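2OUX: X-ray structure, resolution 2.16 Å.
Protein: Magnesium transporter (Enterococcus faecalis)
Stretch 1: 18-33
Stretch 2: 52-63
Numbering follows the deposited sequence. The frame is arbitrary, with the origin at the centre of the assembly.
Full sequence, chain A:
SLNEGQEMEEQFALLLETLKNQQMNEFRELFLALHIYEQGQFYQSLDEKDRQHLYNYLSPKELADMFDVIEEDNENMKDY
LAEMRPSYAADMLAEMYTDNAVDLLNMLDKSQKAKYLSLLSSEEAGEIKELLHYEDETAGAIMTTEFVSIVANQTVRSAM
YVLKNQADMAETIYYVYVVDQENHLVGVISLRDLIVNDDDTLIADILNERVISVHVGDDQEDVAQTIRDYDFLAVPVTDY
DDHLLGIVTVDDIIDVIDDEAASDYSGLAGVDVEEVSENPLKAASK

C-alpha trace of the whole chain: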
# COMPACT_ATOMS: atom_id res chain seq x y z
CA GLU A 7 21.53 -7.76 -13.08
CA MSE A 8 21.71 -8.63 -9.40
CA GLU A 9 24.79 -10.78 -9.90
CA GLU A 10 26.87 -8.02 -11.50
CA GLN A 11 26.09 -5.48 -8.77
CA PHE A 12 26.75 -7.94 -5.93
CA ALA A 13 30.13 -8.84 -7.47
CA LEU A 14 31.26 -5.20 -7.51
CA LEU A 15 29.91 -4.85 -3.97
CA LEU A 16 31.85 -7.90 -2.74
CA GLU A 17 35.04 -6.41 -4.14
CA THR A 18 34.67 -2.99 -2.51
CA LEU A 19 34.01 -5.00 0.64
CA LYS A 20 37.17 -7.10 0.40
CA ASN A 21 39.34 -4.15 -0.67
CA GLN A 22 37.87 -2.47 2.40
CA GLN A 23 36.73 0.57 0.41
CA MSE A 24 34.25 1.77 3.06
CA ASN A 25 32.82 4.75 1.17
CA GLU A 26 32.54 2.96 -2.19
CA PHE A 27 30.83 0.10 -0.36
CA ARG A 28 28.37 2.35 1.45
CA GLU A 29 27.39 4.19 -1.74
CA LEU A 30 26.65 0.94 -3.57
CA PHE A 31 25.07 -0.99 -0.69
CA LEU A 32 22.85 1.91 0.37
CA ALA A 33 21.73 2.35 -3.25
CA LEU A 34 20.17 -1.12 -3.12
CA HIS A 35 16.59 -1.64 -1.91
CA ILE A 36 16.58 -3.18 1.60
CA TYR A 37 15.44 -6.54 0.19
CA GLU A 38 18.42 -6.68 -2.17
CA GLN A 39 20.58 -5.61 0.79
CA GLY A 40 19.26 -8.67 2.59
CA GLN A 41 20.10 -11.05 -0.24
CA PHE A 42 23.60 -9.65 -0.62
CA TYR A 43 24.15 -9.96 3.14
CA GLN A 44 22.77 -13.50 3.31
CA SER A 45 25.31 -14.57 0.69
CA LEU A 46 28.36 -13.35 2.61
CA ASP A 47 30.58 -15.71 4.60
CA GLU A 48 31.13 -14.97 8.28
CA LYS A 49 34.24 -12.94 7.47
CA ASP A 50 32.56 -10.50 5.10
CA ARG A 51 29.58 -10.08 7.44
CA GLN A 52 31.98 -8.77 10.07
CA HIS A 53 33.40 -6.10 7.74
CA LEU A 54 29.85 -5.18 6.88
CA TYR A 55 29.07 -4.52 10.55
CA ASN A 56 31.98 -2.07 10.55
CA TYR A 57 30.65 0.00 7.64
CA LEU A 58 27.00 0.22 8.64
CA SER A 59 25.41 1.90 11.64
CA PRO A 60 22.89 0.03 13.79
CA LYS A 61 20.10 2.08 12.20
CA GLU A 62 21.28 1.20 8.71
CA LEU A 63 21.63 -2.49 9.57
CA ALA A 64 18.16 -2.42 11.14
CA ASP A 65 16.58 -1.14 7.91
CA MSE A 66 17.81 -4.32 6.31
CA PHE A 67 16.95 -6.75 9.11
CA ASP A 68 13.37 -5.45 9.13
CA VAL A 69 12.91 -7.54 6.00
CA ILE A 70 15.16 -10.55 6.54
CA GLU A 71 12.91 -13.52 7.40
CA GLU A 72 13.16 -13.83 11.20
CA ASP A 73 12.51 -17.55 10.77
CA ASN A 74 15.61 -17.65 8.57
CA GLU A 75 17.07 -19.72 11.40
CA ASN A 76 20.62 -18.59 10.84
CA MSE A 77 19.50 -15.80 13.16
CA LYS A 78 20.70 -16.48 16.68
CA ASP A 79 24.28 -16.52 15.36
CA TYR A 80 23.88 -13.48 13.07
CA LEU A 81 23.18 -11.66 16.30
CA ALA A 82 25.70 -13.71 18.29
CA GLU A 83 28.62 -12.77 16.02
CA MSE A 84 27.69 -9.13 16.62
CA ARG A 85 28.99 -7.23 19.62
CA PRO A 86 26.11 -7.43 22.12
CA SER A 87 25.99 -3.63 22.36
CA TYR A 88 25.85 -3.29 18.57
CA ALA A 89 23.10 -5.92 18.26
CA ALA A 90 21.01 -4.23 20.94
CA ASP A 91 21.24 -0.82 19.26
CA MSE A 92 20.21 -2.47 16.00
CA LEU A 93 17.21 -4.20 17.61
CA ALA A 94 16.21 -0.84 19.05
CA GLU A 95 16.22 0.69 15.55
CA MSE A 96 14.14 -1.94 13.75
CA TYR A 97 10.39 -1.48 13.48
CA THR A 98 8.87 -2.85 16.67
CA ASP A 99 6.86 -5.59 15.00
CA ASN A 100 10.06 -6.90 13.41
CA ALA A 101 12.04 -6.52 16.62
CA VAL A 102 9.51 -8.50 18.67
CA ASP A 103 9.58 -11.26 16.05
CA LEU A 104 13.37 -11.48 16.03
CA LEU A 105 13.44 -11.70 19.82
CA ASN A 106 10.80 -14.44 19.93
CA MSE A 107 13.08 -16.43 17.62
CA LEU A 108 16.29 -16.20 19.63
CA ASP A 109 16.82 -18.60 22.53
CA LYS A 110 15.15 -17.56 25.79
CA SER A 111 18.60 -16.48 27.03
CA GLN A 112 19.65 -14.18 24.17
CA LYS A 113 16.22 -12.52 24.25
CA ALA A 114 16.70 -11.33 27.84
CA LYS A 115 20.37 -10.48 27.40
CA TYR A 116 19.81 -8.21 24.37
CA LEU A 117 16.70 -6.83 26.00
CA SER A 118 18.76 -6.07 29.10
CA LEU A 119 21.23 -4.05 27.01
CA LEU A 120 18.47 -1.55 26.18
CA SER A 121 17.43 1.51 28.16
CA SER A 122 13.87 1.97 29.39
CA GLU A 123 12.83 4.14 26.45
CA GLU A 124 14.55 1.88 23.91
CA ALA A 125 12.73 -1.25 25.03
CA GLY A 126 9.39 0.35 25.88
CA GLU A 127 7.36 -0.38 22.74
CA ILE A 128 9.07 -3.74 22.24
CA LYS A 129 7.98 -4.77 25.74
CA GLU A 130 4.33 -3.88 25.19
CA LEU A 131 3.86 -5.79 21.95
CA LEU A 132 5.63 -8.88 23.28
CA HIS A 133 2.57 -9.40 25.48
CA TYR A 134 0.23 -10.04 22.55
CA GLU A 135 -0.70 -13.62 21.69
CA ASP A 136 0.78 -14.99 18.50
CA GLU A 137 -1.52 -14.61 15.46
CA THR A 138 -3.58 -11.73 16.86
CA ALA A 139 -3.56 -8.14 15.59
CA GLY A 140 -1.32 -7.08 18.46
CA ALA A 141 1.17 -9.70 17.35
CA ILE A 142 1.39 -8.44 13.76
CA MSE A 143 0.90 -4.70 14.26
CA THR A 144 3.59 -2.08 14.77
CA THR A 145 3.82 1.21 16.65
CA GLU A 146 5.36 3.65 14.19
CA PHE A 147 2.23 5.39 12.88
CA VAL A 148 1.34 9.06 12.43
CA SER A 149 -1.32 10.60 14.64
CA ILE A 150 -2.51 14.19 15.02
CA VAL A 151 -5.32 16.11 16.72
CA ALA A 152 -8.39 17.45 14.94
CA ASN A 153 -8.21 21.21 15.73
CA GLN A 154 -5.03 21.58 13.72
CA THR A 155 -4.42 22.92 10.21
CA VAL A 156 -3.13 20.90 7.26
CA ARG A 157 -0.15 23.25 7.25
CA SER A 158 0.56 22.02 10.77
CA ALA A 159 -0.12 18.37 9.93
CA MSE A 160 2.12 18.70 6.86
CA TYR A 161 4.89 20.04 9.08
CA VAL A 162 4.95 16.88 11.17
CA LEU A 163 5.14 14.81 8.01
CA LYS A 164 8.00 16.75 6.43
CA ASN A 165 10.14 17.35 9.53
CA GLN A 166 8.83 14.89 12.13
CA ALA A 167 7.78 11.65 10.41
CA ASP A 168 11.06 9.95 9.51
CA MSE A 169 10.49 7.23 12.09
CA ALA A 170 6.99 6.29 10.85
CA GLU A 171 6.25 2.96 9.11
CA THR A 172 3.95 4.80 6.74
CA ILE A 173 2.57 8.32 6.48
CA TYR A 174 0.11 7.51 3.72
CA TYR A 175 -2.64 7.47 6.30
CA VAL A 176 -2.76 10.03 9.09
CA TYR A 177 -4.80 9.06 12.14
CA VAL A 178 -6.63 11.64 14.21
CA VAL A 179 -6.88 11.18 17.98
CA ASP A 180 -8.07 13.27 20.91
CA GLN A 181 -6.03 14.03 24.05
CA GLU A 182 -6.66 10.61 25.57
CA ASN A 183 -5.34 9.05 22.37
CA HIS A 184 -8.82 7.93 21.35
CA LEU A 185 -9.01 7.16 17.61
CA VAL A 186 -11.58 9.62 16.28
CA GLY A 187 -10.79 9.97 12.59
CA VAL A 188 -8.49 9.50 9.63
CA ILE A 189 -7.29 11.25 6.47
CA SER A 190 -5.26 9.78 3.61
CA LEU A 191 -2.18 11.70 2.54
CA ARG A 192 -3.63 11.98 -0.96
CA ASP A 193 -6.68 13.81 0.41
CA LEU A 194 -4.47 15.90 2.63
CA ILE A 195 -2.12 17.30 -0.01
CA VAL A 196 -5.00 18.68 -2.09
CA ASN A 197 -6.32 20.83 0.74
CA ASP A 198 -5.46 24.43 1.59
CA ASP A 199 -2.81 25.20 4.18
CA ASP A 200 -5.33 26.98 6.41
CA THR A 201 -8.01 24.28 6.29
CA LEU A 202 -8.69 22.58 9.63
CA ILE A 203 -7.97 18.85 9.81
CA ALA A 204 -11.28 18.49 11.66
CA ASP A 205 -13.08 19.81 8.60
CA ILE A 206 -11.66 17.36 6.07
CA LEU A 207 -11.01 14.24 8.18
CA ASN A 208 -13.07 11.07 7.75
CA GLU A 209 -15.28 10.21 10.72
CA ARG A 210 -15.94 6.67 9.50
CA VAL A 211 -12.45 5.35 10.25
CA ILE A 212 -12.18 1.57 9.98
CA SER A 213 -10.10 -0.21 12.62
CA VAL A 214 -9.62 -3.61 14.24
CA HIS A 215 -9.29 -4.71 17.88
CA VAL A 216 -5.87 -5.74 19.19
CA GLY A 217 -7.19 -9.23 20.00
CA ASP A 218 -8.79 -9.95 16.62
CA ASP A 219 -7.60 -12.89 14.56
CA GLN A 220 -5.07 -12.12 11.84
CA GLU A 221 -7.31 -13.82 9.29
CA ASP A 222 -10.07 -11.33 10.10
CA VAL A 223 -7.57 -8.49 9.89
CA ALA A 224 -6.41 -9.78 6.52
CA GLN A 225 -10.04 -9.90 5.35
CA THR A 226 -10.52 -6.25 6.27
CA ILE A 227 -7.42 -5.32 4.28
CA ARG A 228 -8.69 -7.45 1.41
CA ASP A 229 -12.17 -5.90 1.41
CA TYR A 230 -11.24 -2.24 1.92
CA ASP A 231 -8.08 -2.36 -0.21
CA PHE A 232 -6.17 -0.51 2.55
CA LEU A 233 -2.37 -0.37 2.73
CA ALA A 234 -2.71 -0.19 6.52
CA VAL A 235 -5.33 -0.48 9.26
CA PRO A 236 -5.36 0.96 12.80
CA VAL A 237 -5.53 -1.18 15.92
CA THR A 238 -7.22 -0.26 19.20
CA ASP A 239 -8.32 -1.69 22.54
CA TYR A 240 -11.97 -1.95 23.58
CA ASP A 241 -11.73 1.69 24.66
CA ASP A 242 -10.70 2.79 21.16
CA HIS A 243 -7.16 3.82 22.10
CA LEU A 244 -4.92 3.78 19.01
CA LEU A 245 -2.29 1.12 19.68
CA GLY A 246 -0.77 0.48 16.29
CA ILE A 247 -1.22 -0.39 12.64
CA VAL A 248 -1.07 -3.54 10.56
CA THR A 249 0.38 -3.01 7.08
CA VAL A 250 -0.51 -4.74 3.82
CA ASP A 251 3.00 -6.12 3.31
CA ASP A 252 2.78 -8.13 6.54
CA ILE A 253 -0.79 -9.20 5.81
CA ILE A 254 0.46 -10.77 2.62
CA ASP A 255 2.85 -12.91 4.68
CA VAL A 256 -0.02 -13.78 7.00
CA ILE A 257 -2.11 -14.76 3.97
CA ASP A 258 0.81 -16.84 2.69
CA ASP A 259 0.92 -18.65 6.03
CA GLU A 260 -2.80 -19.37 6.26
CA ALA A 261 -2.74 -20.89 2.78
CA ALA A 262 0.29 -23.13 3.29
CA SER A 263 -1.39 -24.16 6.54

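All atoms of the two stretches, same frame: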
# COMPACT_ATOMS: atom_id res chain seq x y z
N THR A 18 34.43 -4.20 -3.29
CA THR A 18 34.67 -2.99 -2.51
C THR A 18 34.75 -3.42 -1.05
O THR A 18 35.46 -2.80 -0.25
CB THR A 18 33.53 -1.96 -2.64
OG1 THR A 18 32.40 -2.39 -1.87
CG2 THR A 18 33.12 -1.81 -4.10
N LEU A 19 34.03 -4.48 -0.72
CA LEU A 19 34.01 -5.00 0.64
C LEU A 19 35.37 -5.57 1.00
O LEU A 19 35.96 -5.21 2.02
CB LEU A 19 32.93 -6.08 0.77
CG LEU A 19 32.67 -6.65 2.16
CD1 LEU A 19 32.44 -5.50 3.15
CD2 LEU A 19 31.46 -7.57 2.11
N LYS A 20 35.87 -6.48 0.16
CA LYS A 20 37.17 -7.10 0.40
C LYS A 20 38.29 -6.05 0.42
O LYS A 20 39.08 -6.00 1.35
CB LYS A 20 37.44 -8.17 -0.66
CG LYS A 20 36.46 -9.34 -0.58
CD LYS A 20 36.68 -10.36 -1.69
CE LYS A 20 38.05 -11.03 -1.60
NZ LYS A 20 38.27 -12.03 -2.70
N ASN A 21 38.33 -5.20 -0.60
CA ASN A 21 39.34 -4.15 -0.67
C ASN A 21 39.14 -3.11 0.42
O ASN A 21 39.84 -2.11 0.46
CB ASN A 21 39.30 -3.45 -2.03
CG ASN A 21 39.73 -4.34 -3.16
OD1 ASN A 21 39.75 -3.93 -4.32
ND2 ASN A 21 40.09 -5.58 -2.84
N GLN A 22 38.18 -3.37 1.30
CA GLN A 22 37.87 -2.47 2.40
C GLN A 22 37.74 -1.00 1.99
O GLN A 22 38.30 -0.11 2.63
CB GLN A 22 38.92 -2.63 3.51
CG GLN A 22 38.87 -4.00 4.17
CD GLN A 22 39.54 -4.04 5.53
OE1 GLN A 22 40.73 -4.31 5.65
NE2 GLN A 22 38.76 -3.75 6.57
N GLN A 23 36.98 -0.77 0.93
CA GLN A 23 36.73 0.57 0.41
C GLN A 23 35.40 1.04 1.02
O GLN A 23 34.38 1.11 0.34
CB GLN A 23 36.60 0.52 -1.12
CG GLN A 23 37.73 -0.23 -1.83
CD GLN A 23 37.46 -0.46 -3.31
OE1 GLN A 23 37.33 0.49 -4.08
NE2 GLN A 23 37.38 -1.72 -3.72
N MSE A 24 35.43 1.35 2.31
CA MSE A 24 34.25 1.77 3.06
C MSE A 24 33.25 2.66 2.32
O MSE A 24 32.08 2.30 2.17
CB MSE A 24 34.66 2.45 4.37
CG MSE A 24 33.47 2.91 5.22
SE MSE A 24 33.93 3.44 7.04
CE MSE A 24 33.94 5.36 6.81
N ASN A 25 33.71 3.82 1.85
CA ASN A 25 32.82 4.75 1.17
C ASN A 25 32.23 4.23 -0.15
O ASN A 25 31.05 4.48 -0.44
CB ASN A 25 33.56 6.07 0.95
CG ASN A 25 34.10 6.66 2.25
OD1 ASN A 25 33.33 7.13 3.11
ND2 ASN A 25 35.42 6.63 2.42
N GLU A 26 33.03 3.52 -0.94
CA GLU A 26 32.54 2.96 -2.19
C GLU A 26 31.46 1.93 -1.85
O GLU A 26 30.41 1.86 -2.49
CB GLU A 26 33.67 2.28 -2.96
CG GLU A 26 33.86 2.77 -4.40
CD GLU A 26 32.63 2.59 -5.29
OE1 GLU A 26 32.78 2.03 -6.40
OE2 GLU A 26 31.52 3.01 -4.89
N PHE A 27 31.75 1.13 -0.83
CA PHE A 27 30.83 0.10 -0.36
C PHE A 27 29.50 0.72 0.04
O PHE A 27 28.45 0.34 -0.48
CB PHE A 27 31.42 -0.62 0.85
CG PHE A 27 30.47 -1.57 1.49
CD1 PHE A 27 30.23 -2.82 0.92
CD2 PHE A 27 29.76 -1.21 2.62
CE1 PHE A 27 29.30 -3.69 1.48
CE2 PHE A 27 28.82 -2.07 3.18
CZ PHE A 27 28.60 -3.31 2.61
N ARG A 28 29.56 1.67 0.97
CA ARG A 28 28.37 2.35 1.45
C ARG A 28 27.50 2.89 0.34
O ARG A 28 26.29 2.67 0.33
CB ARG A 28 28.75 3.49 2.39
CG ARG A 28 29.35 3.03 3.70
CD ARG A 28 29.54 4.21 4.62
NE ARG A 28 28.86 4.00 5.89
CZ ARG A 28 27.66 4.47 6.19
NH1 ARG A 28 26.97 5.21 5.34
NH2 ARG A 28 27.14 4.20 7.38
N GLU A 29 28.12 3.61 -0.60
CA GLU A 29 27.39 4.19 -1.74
C GLU A 29 26.61 3.14 -2.50
O GLU A 29 25.43 3.34 -2.81
CB GLU A 29 28.35 4.86 -2.73
CG GLU A 29 28.93 6.21 -2.33
CD GLU A 29 29.90 6.74 -3.39
OE1 GLU A 29 29.45 7.02 -4.52
OE2 GLU A 29 31.10 6.86 -3.09
N LEU A 30 27.27 2.03 -2.82
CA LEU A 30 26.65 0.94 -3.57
C LEU A 30 25.57 0.24 -2.74
O LEU A 30 24.42 0.17 -3.15
CB LEU A 30 27.72 -0.06 -4.01
CG LEU A 30 28.75 0.43 -5.02
CD1 LEU A 30 29.82 -0.63 -5.22
CD2 LEU A 30 28.06 0.75 -6.34
N PHE A 31 25.97 -0.28 -1.59
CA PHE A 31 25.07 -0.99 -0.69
C PHE A 31 23.80 -0.19 -0.41
O PHE A 31 22.69 -0.69 -0.60
CB PHE A 31 25.78 -1.31 0.63
CG PHE A 31 24.95 -2.14 1.59
CD1 PHE A 31 24.84 -3.52 1.42
CD2 PHE A 31 24.26 -1.54 2.63
CE1 PHE A 31 24.05 -4.29 2.29
CE2 PHE A 31 23.47 -2.30 3.50
CZ PHE A 31 23.36 -3.68 3.33
N LEU A 32 23.97 1.05 0.03
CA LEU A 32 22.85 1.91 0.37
C LEU A 32 22.02 2.33 -0.84
O LEU A 32 20.98 2.94 -0.68
CB LEU A 32 23.36 3.14 1.14
CG LEU A 32 23.24 3.19 2.67
CD1 LEU A 32 23.15 1.80 3.27
CD2 LEU A 32 24.44 3.95 3.25
N ALA A 33 22.48 2.01 -2.04
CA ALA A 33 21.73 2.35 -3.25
C ALA A 33 20.76 1.20 -3.56
O ALA A 33 19.83 1.34 -4.35
CB ALA A 33 22.69 2.56 -4.43
N GLN A 52 31.29 -9.56 9.06
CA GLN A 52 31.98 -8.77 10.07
C GLN A 52 32.38 -7.39 9.54
O GLN A 52 32.15 -6.37 10.20
CB GLN A 52 33.22 -9.52 10.56
CG GLN A 52 32.90 -10.69 11.48
CD GLN A 52 32.09 -10.27 12.70
OE1 GLN A 52 32.26 -9.17 13.22
NE2 GLN A 52 31.23 -11.16 13.18
N HIS A 53 32.99 -7.36 8.35
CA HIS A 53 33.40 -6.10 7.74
C HIS A 53 32.17 -5.24 7.58
O HIS A 53 32.18 -4.05 7.88
CB HIS A 53 33.99 -6.33 6.34
CG HIS A 53 35.32 -6.99 6.35
ND1 HIS A 53 36.43 -6.43 6.94
CD2 HIS A 53 35.74 -8.17 5.81
CE1 HIS A 53 37.47 -7.23 6.78
NE2 HIS A 53 37.07 -8.29 6.09
N LEU A 54 31.10 -5.87 7.11
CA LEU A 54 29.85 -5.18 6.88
C LEU A 54 29.33 -4.48 8.13
O LEU A 54 28.79 -3.38 8.04
CB LEU A 54 28.81 -6.15 6.31
CG LEU A 54 27.48 -5.55 5.88
CD1 LEU A 54 26.82 -6.46 4.89
CD2 LEU A 54 26.61 -5.33 7.10
N TYR A 55 29.50 -5.11 9.28
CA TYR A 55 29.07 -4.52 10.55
C TYR A 55 29.89 -3.27 10.85
O TYR A 55 29.43 -2.37 11.55
CB TYR A 55 29.23 -5.53 11.70
CG TYR A 55 28.42 -6.80 11.53
CD1 TYR A 55 28.94 -8.04 11.91
CD2 TYR A 55 27.13 -6.77 10.98
CE1 TYR A 55 28.20 -9.22 11.75
CE2 TYR A 55 26.39 -7.94 10.81
CZ TYR A 55 26.92 -9.16 11.20
OH TYR A 55 26.19 -10.31 11.01
N ASN A 56 31.11 -3.22 10.32
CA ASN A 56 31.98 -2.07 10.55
C ASN A 56 31.66 -0.87 9.66
O ASN A 56 32.02 0.26 9.99
CB ASN A 56 33.45 -2.47 10.35
CG ASN A 56 33.89 -3.59 11.28
OD1 ASN A 56 33.56 -3.59 12.47
ND2 ASN A 56 34.67 -4.53 10.75
N TYR A 57 30.97 -1.09 8.54
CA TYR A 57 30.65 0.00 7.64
C TYR A 57 29.22 0.51 7.72
O TYR A 57 28.87 1.50 7.09
CB TYR A 57 30.95 -0.40 6.19
CG TYR A 57 32.38 -0.82 5.94
CD1 TYR A 57 33.44 -0.07 6.45
CD2 TYR A 57 32.68 -1.95 5.20
CE1 TYR A 57 34.76 -0.44 6.21
CE2 TYR A 57 33.99 -2.33 4.95
CZ TYR A 57 35.03 -1.57 5.46
OH TYR A 57 36.33 -1.94 5.22
N LEU A 58 28.39 -0.18 8.50
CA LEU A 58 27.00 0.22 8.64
C LEU A 58 26.63 0.48 10.09
O LEU A 58 27.04 -0.25 10.98
CB LEU A 58 26.08 -0.86 8.06
CG LEU A 58 26.28 -1.08 6.56
CD1 LEU A 58 25.55 -2.33 6.11
CD2 LEU A 58 25.78 0.14 5.81
N SER A 59 25.86 1.54 10.31
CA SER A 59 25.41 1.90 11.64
C SER A 59 24.29 0.96 12.05
O SER A 59 23.72 0.26 11.21
CB SER A 59 24.87 3.33 11.63
OG SER A 59 23.65 3.38 10.91
N PRO A 60 23.97 0.91 13.35
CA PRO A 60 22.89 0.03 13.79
C PRO A 60 21.57 0.37 13.10
O PRO A 60 20.79 -0.52 12.77
CB PRO A 60 22.85 0.28 15.30
CG PRO A 60 24.32 0.46 15.61
CD PRO A 60 24.75 1.40 14.50
N LYS A 61 21.32 1.66 12.88
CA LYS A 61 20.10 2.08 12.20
C LYS A 61 20.10 1.50 10.79
O LYS A 61 19.12 0.89 10.38
CB LYS A 61 20.01 3.61 12.08
CG LYS A 61 19.80 4.33 13.39
CD LYS A 61 19.61 5.82 13.16
CE LYS A 61 19.63 6.61 14.48
NZ LYS A 61 18.58 6.17 15.45
N GLU A 62 21.19 1.71 10.07
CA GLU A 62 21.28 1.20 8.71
C GLU A 62 21.15 -0.33 8.63
O GLU A 62 20.51 -0.86 7.73
CB GLU A 62 22.61 1.65 8.08
CG GLU A 62 22.76 3.17 8.09
CD GLU A 62 24.11 3.65 7.57
OE1 GLU A 62 25.11 2.94 7.81
OE2 GLU A 62 24.17 4.73 6.95
N LEU A 63 21.73 -1.04 9.59
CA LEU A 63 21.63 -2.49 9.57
C LEU A 63 20.20 -2.91 9.91
O LEU A 63 19.70 -3.92 9.42
CB LEU A 63 22.60 -3.10 10.57
CG LEU A 63 22.88 -4.57 10.28
CD1 LEU A 63 23.66 -4.70 8.98
CD2 LEU A 63 23.65 -5.18 11.43

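Two short helical segments meet here almost at right angles: the axes of helix 24-31 and helix 52-57 cross at 87° and approach to 10.7 Å. That spacing leaves room for a layer of side chains between them, and the two stretches together bury 719 Å² of surface.

Most of this layer is apolar, and its centre is Tyr57, which gives up 158 Å², more than any other residue of the contact. Its CA-to-CB bond points toward the first stretch, and its ring enters the region where one helix ends near Lys20 and the next begins at Met24. The CA of Met24, a selenomethionine, lies over one face of the ring, 4.0 Å from the Tyr57 centroid in a CH-pi contact, while Met24 CG comes to 3.2 Å from Tyr57 CD1. Leu19 reaches the ring at its edge, with CD1 4.0 Å from Tyr57 CE2; the same methyl lies 3.6 Å from His53 CB, so one leucine fills the space between two residues a helical turn apart. A broad, flat ring suits this place because it offers apolar surface in several directions while carrying a hydroxyl at its far end.

Further along helix 24-31, Phe27 and Phe31, one turn apart and both with chi1 in t, point toward the second stretch. The Phe27 ring has Leu58 CG near its plane, at 4.3 Å from CE2, and its CZ is 4.1 Å from Leu54 CG. It also forms an oblique aromatic pair with Tyr57, the centroids 5.7 Å apart and the planes inclined at 46°. Phe31 CE2 packs tightly on Leu58 CD1 at 3.3 Å. Leu54 and Leu58 thus meet both phenylalanines, and all four residues are buried, as befits side chains with no polar group to satisfy. Leu32 extends the patch to a more exposed margin, its CD1 4.0 Å from Leu58 CD2.

Polar contacts accompany this core. The CA-to-CB bond of Arg28 points sideways, but its long chain carries the guanidinium to the second stretch. There Arg28 NE makes a weak hydrogen bond to Tyr57 O at 2.8 Å, and the group forms a salt bridge with Glu62, whose OE1 lies 2.4 Å from Arg28 NH2. Arg28 NH1 and NH2 also donate to Glu62 OE2, at 3.3 Å and, weakly, 3.0 Å. Arginine suits the site because its several N-H groups can serve a backbone carbonyl and a carboxylate together.

Glu62 is held ready by reciprocal bonds at the start of its own helix: Glu62 N donates to the N-cap Ser59 OG at 3.1 Å, and Ser59 N donates to Glu62 OE1 at 3.0 Å. The small serine hydroxyl caps the helix.

At the other end, Gln22 leaves the preceding helix with positive phi in a Schellman motif. Its flexible side chain comes nearer at its end, so that Gln22 NE2 makes a weak hydrogen bond to Tyr57 OH at 3.3 Å, giving the tyrosine hydroxyl a polar partner.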